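Local coordinates for tryptophan decarboxylase 1 (Oryza sativa subsp. japonica, PDB 6KHN), which decarboxylates L-tryptophan to tryptamine and 5-hydroxy-L-tryptophan to serotonin, using pyridoxal 5'-phosphate as cofactor, in the serotonin biosynthesis of rice, at residues A283-A288 / E319-I324; A210-S215 / T273-V278; E139-D144 / K388-M393. All coordinates share one frame; numbering follows the deposited sequence.

Contact 1: residues A283-A288 / E319-I324; sequences AVADVA and ERVDSI
Asp286 and Arg320 form a salt bridge at the outer edge of a small helix-to-loop contact. The helix is 281-289. Its partner is the short 3-10 turn and loop that lead into strand 323-326 of the large mixed sheet. The contact has a charged, exposed half and an apolar, buried half.

In the charged half, Arg320 NE donates to Asp286 OD1 over 2.9 Å, with an N-H...O angle of 154°. The donor reaches the syn side of OD1, somewhat out of the carboxylate plane. A second, weak bond runs from Arg320 NH2 to Asp286 OD2 at 3.3 Å. The carboxylate and guanidinium planes lie 29° apart, so the two groups are not coplanar, and the NE bond is the stronger of the two. The bend at chi3 (-79°) of Arg320 brings NE round to the Asp286 side. Arg320 NH1 has a long salt bridge to Glu319 OE2 at 3.6 Å. The guanidinium thus lies between two carboxylates in one network.

In the buried half, Ala285 points at the loop. Its CB rests 3.8 Å from the carbonyl O of Arg320 and 4.1 Å from Arg320 CB. On the next residue, Val321 CG1 meets Ala285 CB at 4.2 Å. The backbones come closest at this pair, with 5.9 Å between the CA atoms of Ala285 and Val321.

Beyond the contact, Val321 and Ala288 both pack on Val295 of strand 294-298. Asp322 is held by a salt bridge to Arg348 and by the backbone N of Val295.

The chemistry is therefore divided. The small side chain of Ala285 is consistent with the close approach of the backbones inside, while opposite charges join helix and loop outside. Solvent probably weakens that exposed pairing.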
ATOM      1  N   ALA A 283       0.341 -26.415 -18.699  1.00 43.07           N
ATOM      2  CA  ALA A 283       1.493 -27.308 -18.650  1.00 36.09           C
ATOM      3  C   ALA A 283       2.372 -27.011 -17.439  1.00 44.42           C
ATOM      4  O   ALA A 283       2.932 -27.935 -16.833  1.00 42.69           O
ATOM      5  CB  ALA A 283       2.297 -27.189 -19.941  1.00 37.13           C
ATOM      6  N   VAL A 284       2.496 -25.733 -17.060  1.00 40.93           N
ATOM      7  CA  VAL A 284       3.320 -25.402 -15.902  1.00 38.44           C
ATOM      8  C   VAL A 284       2.696 -25.974 -14.636  1.00 36.74           C
ATOM      9  O   VAL A 284       3.392 -26.526 -13.767  1.00 35.89           O
ATOM     10  CB  VAL A 284       3.524 -23.879 -15.808  1.00 38.85           C
ATOM     11  CG1 VAL A 284       4.137 -23.502 -14.466  1.00 34.45           C
ATOM     12  CG2 VAL A 284       4.415 -23.394 -16.944  1.00 40.00           C
ATOM     13  N   ALA A 285       1.374 -25.867 -14.522  1.00 37.14           N
ATOM     14  CA  ALA A 285       0.683 -26.407 -13.358  1.00 37.54           C
ATOM     15  C   ALA A 285       0.848 -27.918 -13.293  1.00 40.23           C
ATOM     16  O   ALA A 285       1.044 -28.486 -12.214  1.00 41.57           O
ATOM     17  CB  ALA A 285      -0.796 -26.015 -13.408  1.00 32.60           C
ATOM     18  N   ASP A 286       0.814 -28.578 -14.447  1.00 40.64           N
ATOM     19  CA  ASP A 286       0.948 -30.032 -14.478  1.00 42.74           C
ATOM     20  C   ASP A 286       2.356 -30.470 -14.082  1.00 42.91           C
ATOM     21  O   ASP A 286       2.527 -31.461 -13.364  1.00 43.77           O
ATOM     22  CB  ASP A 286       0.573 -30.550 -15.869  1.00 42.24           C
ATOM     23  CG  ASP A 286      -0.933 -30.459 -16.140  1.00 50.73           C
ATOM     24  OD1 ASP A 286      -1.697 -30.182 -15.181  1.00 50.64           O
ATOM     25  OD2 ASP A 286      -1.352 -30.658 -17.310  1.00 52.95           O
ATOM     26  N   VAL A 287       3.379 -29.733 -14.516  1.00 41.93           N
ATOM     27  CA  VAL A 287       4.741 -30.052 -14.101  1.00 34.99           C
ATOM     28  C   VAL A 287       4.883 -29.901 -12.591  1.00 37.56           C
ATOM     29  O   VAL A 287       5.431 -30.774 -11.903  1.00 42.24           O
ATOM     30  CB  VAL A 287       5.743 -29.165 -14.852  1.00 35.18           C
ATOM     31  CG1 VAL A 287       7.098 -29.282 -14.226  1.00 36.49           C
ATOM     32  CG2 VAL A 287       5.790 -29.558 -16.313  1.00 32.84           C
ATOM     33  N   ALA A 288       4.361 -28.796 -12.047  1.00 40.39           N
ATOM     34  CA  ALA A 288       4.532 -28.486 -10.633  1.00 38.26           C
ATOM     35  C   ALA A 288       3.694 -29.400  -9.748  1.00 34.69           C
ATOM     36  O   ALA A 288       4.032 -29.617  -8.580  1.00 36.71           O
ATOM     37  CB  ALA A 288       4.169 -27.016 -10.387  1.00 35.41           C
ATOM     38  N   GLU A 319      -7.557 -23.061 -13.873  1.00 36.29           N
ATOM     39  CA  GLU A 319      -8.327 -23.862 -12.919  1.00 37.69           C
ATOM     40  C   GLU A 319      -7.459 -24.844 -12.130  1.00 40.25           C
ATOM     41  O   GLU A 319      -7.934 -25.401 -11.134  1.00 39.94           O
ATOM     42  CB  GLU A 319      -9.456 -24.615 -13.644  1.00 36.07           C
ATOM     43  CG  GLU A 319      -8.978 -25.616 -14.704  1.00 41.45           C
ATOM     44  CD  GLU A 319      -8.756 -24.993 -16.094  1.00 48.73           C
ATOM     45  OE1 GLU A 319      -8.718 -23.738 -16.232  1.00 43.88           O
ATOM     46  OE2 GLU A 319      -8.601 -25.775 -17.060  1.00 51.36           O
ATOM     47  N   ARG A 320      -6.195 -25.039 -12.515  1.00 34.54           N
ATOM     48  CA  ARG A 320      -5.296 -25.916 -11.774  1.00 38.48           C
ATOM     49  C   ARG A 320      -4.168 -25.175 -11.057  1.00 37.46           C
ATOM     50  O   ARG A 320      -3.258 -25.829 -10.543  1.00 38.74           O
ATOM     51  CB  ARG A 320      -4.695 -26.973 -12.710  1.00 39.85           C
ATOM     52  CG  ARG A 320      -5.699 -27.616 -13.660  1.00 41.62           C
ATOM     53  CD  ARG A 320      -5.184 -28.956 -14.214  1.00 46.93           C
ATOM     54  NE  ARG A 320      -4.219 -28.784 -15.296  1.00 45.43           N
ATOM     55  CZ  ARG A 320      -4.526 -28.341 -16.514  1.00 49.05           C
ATOM     56  NH1 ARG A 320      -5.783 -28.018 -16.823  1.00 45.36           N
ATOM     57  NH2 ARG A 320      -3.573 -28.228 -17.428  1.00 49.81           N
ATOM     58  N   VAL A 321      -4.176 -23.844 -11.016  1.00 39.00           N
ATOM     59  CA  VAL A 321      -3.147 -23.104 -10.289  1.00 31.75           C
ATOM     60  C   VAL A 321      -3.671 -22.775  -8.898  1.00 32.70           C
ATOM     61  O   VAL A 321      -4.849 -22.953  -8.596  1.00 31.94           O
ATOM     62  CB  VAL A 321      -2.686 -21.834 -11.041  1.00 34.42           C
ATOM     63  CG1 VAL A 321      -2.271 -22.190 -12.461  1.00 31.47           C
ATOM     64  CG2 VAL A 321      -3.773 -20.732 -11.000  1.00 30.45           C
ATOM     65  N   ASP A 322      -2.781 -22.293  -8.027  1.00 28.61           N
ATOM     66  CA  ASP A 322      -3.182 -21.937  -6.669  1.00 30.65           C
ATOM     67  C   ASP A 322      -3.606 -20.481  -6.526  1.00 33.07           C
ATOM     68  O   ASP A 322      -4.399 -20.161  -5.628  1.00 32.44           O
ATOM     69  CB  ASP A 322      -2.043 -22.215  -5.697  1.00 29.61           C
ATOM     70  CG  ASP A 322      -1.745 -23.681  -5.589  1.00 34.02           C
ATOM     71  OD1 ASP A 322      -2.504 -24.374  -4.882  1.00 36.87           O
ATOM     72  OD2 ASP A 322      -0.786 -24.136  -6.247  1.00 33.91           O
ATOM     73  N   SER A 323      -3.093 -19.596  -7.373  1.00 29.11           N
ATOM     74  CA  SER A 323      -3.336 -18.172  -7.208  1.00 30.43           C
ATOM     75  C   SER A 323      -3.023 -17.467  -8.508  1.00 33.26           C
ATOM     76  O   SER A 323      -2.196 -17.928  -9.305  1.00 28.86           O
ATOM     77  CB  SER A 323      -2.498 -17.577  -6.079  1.00 30.50           C
ATOM     78  OG  SER A 323      -1.131 -17.894  -6.237  1.00 30.33           O
ATOM     79  N   ILE A 324      -3.702 -16.342  -8.708  1.00 30.98           N
ATOM     80  CA  ILE A 324      -3.469 -15.495  -9.866  1.00 29.36           C
ATOM     81  C   ILE A 324      -3.715 -14.062  -9.432  1.00 32.82           C
ATOM     82  O   ILE A 324      -4.602 -13.786  -8.619  1.00 31.84           O
ATOM     83  CB  ILE A 324      -4.348 -15.907 -11.072  1.00 30.94           C
ATOM     84  CG1 ILE A 324      -4.120 -14.975 -12.264  1.00 27.28           C
ATOM     85  CG2 ILE A 324      -5.825 -15.962 -10.695  1.00 29.15           C
ATOM     86  CD1 ILE A 324      -4.806 -15.441 -13.537  1.00 31.28           C
TER

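Contact 2: residues A210-S215 / T273-V278; sequences ADQTHS and TSSNAV. With PLP (pyridoxal-5'-phosphate), chain C.
Thr273 begins the second segment and meets the ring of His214, with Thr273 CB 4.0 Å from His214 CD2. Its backbone N donates to water 2, which in turn donates to the carbonyl O of Gln212. Water 1 makes a second bridge: it accepts from Ser274 N at 3.0 Å and donates to the same Gln212 O at 2.6 Å. One carbonyl therefore gathers two water bridges from consecutive amides. Ser274 CB also lies 3.9 Å from Gln212 OE1, while Ser274 OG is hydrogen-bonded to Thr476. At Ser275, OG and Gln212 OE1 share water 3, both at an unusually short 2.5 Å, so the exact geometry is doubtful. Gln212 NE2 is held in turn by Asp211 OD1, at an N-H...O angle of 163°, which fixes the turn of the amide.

With CG anti to the backbone N (chi1 -167°), the His214 ring is swung over the cofactor, CD2 3.4 Å from PLP C5. Its ND1 caps the backbone N of Thr216 at the start of helix 215-223. His214 also binds serotonin. Two loops that follow parallel strands thus meet at the cofactor pocket, and a histidine over the pyridine ring is typical of group II decarboxylases.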
ATOM      1  N   ALA A 210      10.554 -18.248 -14.885  1.00 39.81           N
ATOM      2  CA  ALA A 210      11.312 -17.921 -16.087  1.00 39.61           C
ATOM      3  C   ALA A 210      12.173 -16.679 -15.854  1.00 41.76           C
ATOM      4  O   ALA A 210      11.911 -15.861 -14.966  1.00 39.94           O
ATOM      5  CB  ALA A 210      10.375 -17.688 -17.273  1.00 33.74           C
ATOM      6  N   ASP A 211      13.222 -16.543 -16.666  1.00 40.08           N
ATOM      7  CA  ASP A 211      14.071 -15.367 -16.551  1.00 41.68           C
ATOM      8  C   ASP A 211      13.371 -14.089 -17.016  1.00 38.74           C
ATOM      9  O   ASP A 211      13.870 -12.999 -16.733  1.00 38.94           O
ATOM     10  CB  ASP A 211      15.381 -15.574 -17.328  1.00 39.46           C
ATOM     11  CG  ASP A 211      15.180 -15.730 -18.843  1.00 44.55           C
ATOM     12  OD1 ASP A 211      14.065 -15.521 -19.365  1.00 43.57           O
ATOM     13  OD2 ASP A 211      16.172 -16.075 -19.532  1.00 54.02           O
ATOM     14  N   GLN A 212      12.250 -14.202 -17.732  1.00 38.15           N
ATOM     15  CA  GLN A 212      11.429 -13.062 -18.114  1.00 36.94           C
ATOM     16  C   GLN A 212      10.486 -12.617 -16.999  1.00 39.15           C
ATOM     17  O   GLN A 212       9.713 -11.679 -17.203  1.00 39.61           O
ATOM     18  CB  GLN A 212      10.605 -13.398 -19.362  1.00 39.00           C
ATOM     19  CG  GLN A 212      11.420 -13.774 -20.582  1.00 42.49           C
ATOM     20  CD  GLN A 212      12.407 -12.687 -20.960  1.00 44.36           C
ATOM     21  OE1 GLN A 212      12.023 -11.600 -21.392  1.00 44.43           O
ATOM     22  NE2 GLN A 212      13.693 -12.972 -20.789  1.00 43.47           N
ATOM     23  N   THR A 213      10.503 -13.277 -15.847  1.00 37.62           N
ATOM     24  CA  THR A 213       9.605 -12.894 -14.770  1.00 38.89           C
ATOM     25  C   THR A 213      10.077 -11.574 -14.174  1.00 38.00           C
ATOM     26  O   THR A 213      11.281 -11.324 -14.071  1.00 39.50           O
ATOM     27  CB  THR A 213       9.550 -13.993 -13.701  1.00 38.58           C
ATOM     28  OG1 THR A 213       9.003 -15.188 -14.269  1.00 44.52           O
ATOM     29  CG2 THR A 213       8.665 -13.567 -12.531  1.00 40.74           C
ATOM     30  N   HIS A 214       9.121 -10.715 -13.809  1.00 37.23           N
ATOM     31  CA  HIS A 214       9.462  -9.390 -13.306  1.00 35.71           C
ATOM     32  C   HIS A 214      10.378  -9.493 -12.095  1.00 34.47           C
ATOM     33  O   HIS A 214      10.222 -10.376 -11.253  1.00 36.03           O
ATOM     34  CB  HIS A 214       8.195  -8.610 -12.944  1.00 40.46           C
ATOM     35  CG  HIS A 214       8.431  -7.149 -12.704  1.00 42.55           C
ATOM     36  ND1 HIS A 214       9.113  -6.672 -11.605  1.00 43.13           N
ATOM     37  CD2 HIS A 214       8.064  -6.057 -13.417  1.00 46.31           C
ATOM     38  CE1 HIS A 214       9.160  -5.351 -11.653  1.00 44.93           C
ATOM     39  NE2 HIS A 214       8.528  -4.953 -12.744  1.00 48.26           N
ATOM     40  N   SER A 215      11.339  -8.574 -12.004  1.00 38.36           N
ATOM     41  CA  SER A 215      12.349  -8.675 -10.953  1.00 36.62           C
ATOM     42  C   SER A 215      11.757  -8.584  -9.554  1.00 38.26           C
ATOM     43  O   SER A 215      12.387  -9.046  -8.598  1.00 36.75           O
ATOM     44  CB  SER A 215      13.396  -7.584 -11.131  1.00 38.63           C
ATOM     45  OG  SER A 215      12.757  -6.333 -11.209  1.00 45.40           O
ATOM     46  N   THR A 273       6.921  -8.424 -18.641  1.00 39.95           N
ATOM     47  CA  THR A 273       7.156  -6.988 -18.662  1.00 41.75           C
ATOM     48  C   THR A 273       7.986  -6.584 -19.881  1.00 40.34           C
ATOM     49  O   THR A 273       7.686  -5.581 -20.536  1.00 36.45           O
ATOM     50  CB  THR A 273       7.819  -6.559 -17.348  1.00 39.46           C
ATOM     51  OG1 THR A 273       8.201  -5.190 -17.429  1.00 44.69           O
ATOM     52  CG2 THR A 273       9.063  -7.376 -17.077  1.00 41.65           C
ATOM     53  N   SER A 274       8.984  -7.388 -20.246  1.00 36.67           N
ATOM     54  CA  SER A 274       9.931  -6.961 -21.272  1.00 39.82           C
ATOM     55  C   SER A 274       9.342  -7.063 -22.679  1.00 39.42           C
ATOM     56  O   SER A 274       9.344  -6.086 -23.435  1.00 36.27           O
ATOM     57  CB  SER A 274      11.214  -7.792 -21.151  1.00 40.68           C
ATOM     58  OG  SER A 274      11.974  -7.727 -22.336  1.00 41.80           O
ATOM     59  N   SER A 275       8.831  -8.238 -23.051  1.00 38.50           N
ATOM     60  CA  SER A 275       8.410  -8.484 -24.423  1.00 38.57           C
ATOM     61  C   SER A 275       7.015  -9.085 -24.522  1.00 40.29           C
ATOM     62  O   SER A 275       6.585  -9.438 -25.632  1.00 37.26           O
ATOM     63  CB  SER A 275       9.424  -9.402 -25.132  1.00 38.85           C
ATOM     64  OG  SER A 275       9.257 -10.765 -24.737  1.00 40.12           O
ATOM     65  N   ASN A 276       6.302  -9.225 -23.394  1.00 39.63           N
ATOM     66  CA  ASN A 276       4.927  -9.737 -23.375  1.00 35.62           C
ATOM     67  C   ASN A 276       4.874 -11.209 -23.792  1.00 36.42           C
ATOM     68  O   ASN A 276       3.939 -11.647 -24.472  1.00 37.85           O
ATOM     69  CB  ASN A 276       4.001  -8.889 -24.259  1.00 36.40           C
ATOM     70  CG  ASN A 276       3.177  -7.873 -23.472  1.00 38.48           C
ATOM     71  OD1 ASN A 276       3.376  -7.661 -22.269  1.00 37.46           O
ATOM     72  ND2 ASN A 276       2.250  -7.230 -24.165  1.00 31.36           N
ATOM     73  N   ALA A 277       5.891 -11.977 -23.399  1.00 36.31           N
ATOM     74  CA  ALA A 277       5.823 -13.427 -23.518  1.00 37.09           C
ATOM     75  C   ALA A 277       4.710 -13.957 -22.618  1.00 41.49           C
ATOM     76  O   ALA A 277       4.296 -13.306 -21.649  1.00 37.52           O
ATOM     77  CB  ALA A 277       7.159 -14.068 -23.135  1.00 36.38           C
ATOM     78  N   VAL A 278       4.210 -15.142 -22.966  1.00 40.83           N
ATOM     79  CA  VAL A 278       3.130 -15.802 -22.237  1.00 36.41           C
ATOM     80  C   VAL A 278       3.578 -17.216 -21.888  1.00 42.35           C
ATOM     81  O   VAL A 278       3.929 -17.995 -22.775  1.00 42.79           O
ATOM     82  CB  VAL A 278       1.828 -15.849 -23.049  1.00 38.34           C
ATOM     83  CG1 VAL A 278       0.801 -16.746 -22.345  1.00 37.96           C
ATOM     84  CG2 VAL A 278       1.289 -14.440 -23.248  1.00 37.68           C
TER
HETATM   85  N1  PLP C 601       4.518  -8.113 -13.089  1.00 49.70           N
HETATM   86  C2  PLP C 601       4.331  -7.805 -14.426  1.00 46.05           C
HETATM   87  C2A PLP C 601       4.090  -8.870 -15.457  1.00 39.32           C
HETATM   88  C3  PLP C 601       4.361  -6.477 -14.832  1.00 49.43           C
HETATM   89  O3  PLP C 601       4.170  -6.233 -16.166  1.00 54.61           O
HETATM   90  C4  PLP C 601       4.578  -5.433 -13.911  1.00 56.05           C
HETATM   91  C4A PLP C 601       4.435  -3.984 -14.312  1.00 57.77           C
HETATM   92  C5  PLP C 601       4.758  -5.742 -12.557  1.00 55.94           C
HETATM   93  C6  PLP C 601       4.727  -7.089 -12.164  1.00 53.60           C
HETATM   94  C5A PLP C 601       4.993  -4.622 -11.545  1.00 56.92           C
HETATM   95  O4P PLP C 601       4.526  -5.006 -10.257  1.00 62.58           O
HETATM   96  P   PLP C 601       4.233  -3.944  -9.046  1.00 78.28           P
HETATM   97  O1P PLP C 601       4.993  -2.675  -9.400  1.00 73.09           O
HETATM   98  O2P PLP C 601       2.726  -3.656  -8.915  1.00 55.20           O
HETATM   99  O3P PLP C 601       4.738  -4.480  -7.715  1.00 47.60           O
HETATM  100  O   HOH W   1      10.282  -9.669 -18.819  1.00 37.61           O
HETATM  101  O   HOH W   2       7.426 -10.151 -16.432  1.00 37.70           O
HETATM  102  O   HOH W   3       9.703 -11.185 -22.279  1.00 39.22           O

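Contact 3: residues E139-D144 / K388-M393; sequences EVLALD and KLWMVM
Ala142 is the centre of this buried helix-helix contact. Its CB fits among Leu389, Trp390 and Met393, with Leu389 CG at 4.2 Å and Trp390 CB at 4.3 Å. Met393 comes in from one end: its CE lies 4.1 Å from Ala142 CB and 3.4 Å from the carbonyl O of Ala142. A bend at chi3 (-69°) of Met393 brings this methyl back onto the helix. To one side, Leu141 CD2 touches Trp390 CD1 at 4.1 Å, approaching the indole obliquely.

The two helical segments run at 45° to each other, with axes 9.1 Å apart at closest approach. The CA atoms of Ala142 and Trp390 are only 5.2 Å apart.

Further out, the Trp390 ring meets that of Trp145, their planes at about 45°. Leu389 also packs on Ile171 of strand 168-172. Polar ties hold both helices: Glu139 forms a salt bridge to Arg382, and Lys388 one to Asp116. Arg67 of the second subunit packs on Leu141, and Glu83 of that subunit packs on Trp390.

No hydrogen bond joins the two segments. The contact between side chains is apolar: larger groups gather round the Ala142 methyl, with the Leu141-Trp390 pair beside it.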
ATOM      1  N   GLU A 139     -15.601  -4.531  -1.697  1.00 28.75           N
ATOM      2  CA  GLU A 139     -14.375  -5.107  -2.226  1.00 31.40           C
ATOM      3  C   GLU A 139     -14.611  -6.544  -2.685  1.00 29.45           C
ATOM      4  O   GLU A 139     -14.197  -6.935  -3.782  1.00 29.92           O
ATOM      5  CB  GLU A 139     -13.276  -5.042  -1.168  1.00 30.32           C
ATOM      6  CG  GLU A 139     -12.022  -5.887  -1.501  1.00 30.95           C
ATOM      7  CD  GLU A 139     -10.763  -5.321  -0.817  1.00 36.84           C
ATOM      8  OE1 GLU A 139     -10.785  -4.116  -0.386  1.00 34.51           O
ATOM      9  OE2 GLU A 139      -9.764  -6.068  -0.709  1.00 29.55           O
ATOM     10  N   VAL A 140     -15.311  -7.333  -1.870  1.00 27.10           N
ATOM     11  CA  VAL A 140     -15.679  -8.690  -2.277  1.00 29.55           C
ATOM     12  C   VAL A 140     -16.535  -8.660  -3.538  1.00 29.60           C
ATOM     13  O   VAL A 140     -16.324  -9.436  -4.477  1.00 29.45           O
ATOM     14  CB  VAL A 140     -16.404  -9.412  -1.131  1.00 33.04           C
ATOM     15  CG1 VAL A 140     -17.091 -10.663  -1.651  1.00 30.59           C
ATOM     16  CG2 VAL A 140     -15.405  -9.769  -0.036  1.00 33.27           C
ATOM     17  N   LEU A 141     -17.528  -7.772  -3.571  1.00 30.31           N
ATOM     18  CA  LEU A 141     -18.381  -7.678  -4.748  1.00 31.28           C
ATOM     19  C   LEU A 141     -17.566  -7.301  -5.974  1.00 30.37           C
ATOM     20  O   LEU A 141     -17.728  -7.905  -7.039  1.00 32.12           O
ATOM     21  CB  LEU A 141     -19.505  -6.661  -4.511  1.00 33.34           C
ATOM     22  CG  LEU A 141     -20.448  -6.454  -5.697  1.00 34.80           C
ATOM     23  CD1 LEU A 141     -21.389  -7.640  -5.834  1.00 36.24           C
ATOM     24  CD2 LEU A 141     -21.236  -5.164  -5.557  1.00 34.49           C
ATOM     25  N   ALA A 142     -16.673  -6.314  -5.838  1.00 28.99           N
ATOM     26  CA  ALA A 142     -15.877  -5.878  -6.983  1.00 30.24           C
ATOM     27  C   ALA A 142     -14.965  -6.999  -7.477  1.00 32.56           C
ATOM     28  O   ALA A 142     -14.825  -7.200  -8.690  1.00 31.48           O
ATOM     29  CB  ALA A 142     -15.059  -4.629  -6.629  1.00 25.53           C
ATOM     30  N   LEU A 143     -14.349  -7.742  -6.549  1.00 30.77           N
ATOM     31  CA  LEU A 143     -13.540  -8.897  -6.938  1.00 33.02           C
ATOM     32  C   LEU A 143     -14.388  -9.950  -7.642  1.00 33.14           C
ATOM     33  O   LEU A 143     -13.957 -10.550  -8.633  1.00 34.48           O
ATOM     34  CB  LEU A 143     -12.845  -9.496  -5.709  1.00 28.06           C
ATOM     35  CG  LEU A 143     -11.706  -8.616  -5.163  1.00 33.79           C
ATOM     36  CD1 LEU A 143     -11.373  -8.892  -3.668  1.00 24.84           C
ATOM     37  CD2 LEU A 143     -10.461  -8.735  -6.038  1.00 32.44           C
ATOM     38  N   ASP A 144     -15.603 -10.184  -7.149  1.00 36.38           N
ATOM     39  CA  ASP A 144     -16.467 -11.172  -7.790  1.00 38.65           C
ATOM     40  C   ASP A 144     -16.855 -10.741  -9.204  1.00 36.21           C
ATOM     41  O   ASP A 144     -16.834 -11.560 -10.131  1.00 35.53           O
ATOM     42  CB  ASP A 144     -17.713 -11.416  -6.940  1.00 37.80           C
ATOM     43  CG  ASP A 144     -18.382 -12.724  -7.284  1.00 45.96           C
ATOM     44  OD1 ASP A 144     -19.188 -12.743  -8.235  1.00 49.85           O
ATOM     45  OD2 ASP A 144     -18.071 -13.745  -6.634  1.00 60.11           O
ATOM     46  N   LYS A 388     -13.398   2.498  -6.019  1.00 30.32           N
ATOM     47  CA  LYS A 388     -13.014   2.943  -7.360  1.00 30.89           C
ATOM     48  C   LYS A 388     -13.146   1.817  -8.379  1.00 33.76           C
ATOM     49  O   LYS A 388     -13.584   2.049  -9.518  1.00 32.12           O
ATOM     50  CB  LYS A 388     -11.583   3.503  -7.360  1.00 31.03           C
ATOM     51  CG  LYS A 388     -10.463   2.482  -7.116  1.00 32.07           C
ATOM     52  CD  LYS A 388      -9.096   3.166  -7.184  1.00 34.14           C
ATOM     53  CE  LYS A 388      -8.036   2.356  -6.464  1.00 36.33           C
ATOM     54  NZ  LYS A 388      -6.790   3.160  -6.205  1.00 37.02           N
ATOM     55  N   LEU A 389     -12.791   0.582  -7.990  1.00 29.31           N
ATOM     56  CA  LEU A 389     -12.905  -0.530  -8.928  1.00 29.40           C
ATOM     57  C   LEU A 389     -14.371  -0.830  -9.244  1.00 30.80           C
ATOM     58  O   LEU A 389     -14.736  -1.023 -10.411  1.00 27.72           O
ATOM     59  CB  LEU A 389     -12.185  -1.760  -8.366  1.00 30.44           C
ATOM     60  CG  LEU A 389     -12.163  -3.037  -9.214  1.00 33.18           C
ATOM     61  CD1 LEU A 389     -11.683  -2.764 -10.645  1.00 31.86           C
ATOM     62  CD2 LEU A 389     -11.301  -4.114  -8.536  1.00 29.65           C
ATOM     63  N   TRP A 390     -15.233  -0.830  -8.224  1.00 28.74           N
ATOM     64  CA  TRP A 390     -16.667  -1.001  -8.478  1.00 32.30           C
ATOM     65  C   TRP A 390     -17.229   0.124  -9.348  1.00 31.81           C
ATOM     66  O   TRP A 390     -18.044  -0.126 -10.247  1.00 30.08           O
ATOM     67  CB  TRP A 390     -17.431  -1.073  -7.162  1.00 29.63           C
ATOM     68  CG  TRP A 390     -18.919  -0.975  -7.327  1.00 33.52           C
ATOM     69  CD1 TRP A 390     -19.765  -1.972  -7.730  1.00 31.68           C
ATOM     70  CD2 TRP A 390     -19.743   0.180  -7.083  1.00 29.82           C
ATOM     71  NE1 TRP A 390     -21.059  -1.508  -7.747  1.00 31.57           N
ATOM     72  CE2 TRP A 390     -21.074  -0.191  -7.364  1.00 29.26           C
ATOM     73  CE3 TRP A 390     -19.481   1.488  -6.663  1.00 30.61           C
ATOM     74  CZ2 TRP A 390     -22.145   0.691  -7.230  1.00 30.36           C
ATOM     75  CZ3 TRP A 390     -20.558   2.380  -6.529  1.00 36.67           C
ATOM     76  CH2 TRP A 390     -21.872   1.969  -6.812  1.00 34.46           C
ATOM     77  N   MET A 391     -16.782   1.362  -9.118  1.00 27.06           N
ATOM     78  CA  MET A 391     -17.317   2.498  -9.864  1.00 28.71           C
ATOM     79  C   MET A 391     -16.967   2.415 -11.342  1.00 29.43           C
ATOM     80  O   MET A 391     -17.783   2.776 -12.197  1.00 30.56           O
ATOM     81  CB  MET A 391     -16.795   3.811  -9.273  1.00 27.71           C
ATOM     82  CG  MET A 391     -17.557   4.283  -8.048  1.00 29.25           C
ATOM     83  SD  MET A 391     -17.378   6.063  -7.743  1.00 34.04           S
ATOM     84  CE  MET A 391     -18.590   6.290  -6.446  1.00 32.57           C
ATOM     85  N   VAL A 392     -15.750   1.976 -11.660  1.00 29.95           N
ATOM     86  CA  VAL A 392     -15.365   1.769 -13.059  1.00 32.85           C
ATOM     87  C   VAL A 392     -16.321   0.784 -13.730  1.00 32.67           C
ATOM     88  O   VAL A 392     -16.937   1.094 -14.755  1.00 33.90           O
ATOM     89  CB  VAL A 392     -13.903   1.292 -13.160  1.00 30.63           C
ATOM     90  CG1 VAL A 392     -13.598   0.785 -14.559  1.00 29.48           C
ATOM     91  CG2 VAL A 392     -12.956   2.429 -12.810  1.00 33.28           C
ATOM     92  N   MET A 393     -16.467  -0.415 -13.150  1.00 31.26           N
ATOM     93  CA  MET A 393     -17.335  -1.433 -13.745  1.00 28.75           C
ATOM     94  C   MET A 393     -18.799  -0.986 -13.783  1.00 30.59           C
ATOM     95  O   MET A 393     -19.473  -1.150 -14.802  1.00 30.52           O
ATOM     96  CB  MET A 393     -17.194  -2.751 -12.983  1.00 27.11           C
ATOM     97  CG  MET A 393     -15.891  -3.486 -13.274  1.00 31.24           C
ATOM     98  SD  MET A 393     -15.701  -5.072 -12.405  1.00 31.91           S
ATOM     99  CE  MET A 393     -15.496  -4.543 -10.714  1.00 26.76           C
TER

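Overall arrangement
The three contacts all lie within the pyridoxal-dependent decarboxylase domain. Between the segments of contact 3 the chain holds contact 2 and then contact 1. Contacts 1 and 2 have centres 18 Å apart and are linked through the large mixed sheet: strands 205-210 and 262-269 lead to the loops of contact 2, and strand 323-326 follows the loop of contact 1. Contact 3 lies, centre to centre, 28 Å from contact 2, across the chain's centre, and 26 Å from contact 1. Contact 2 serves the cofactor site. Contact 1 packs helix 281-289 on the loop before strand 323-326, and contact 3 packs two helices near the second subunit, both away from the annotated sites.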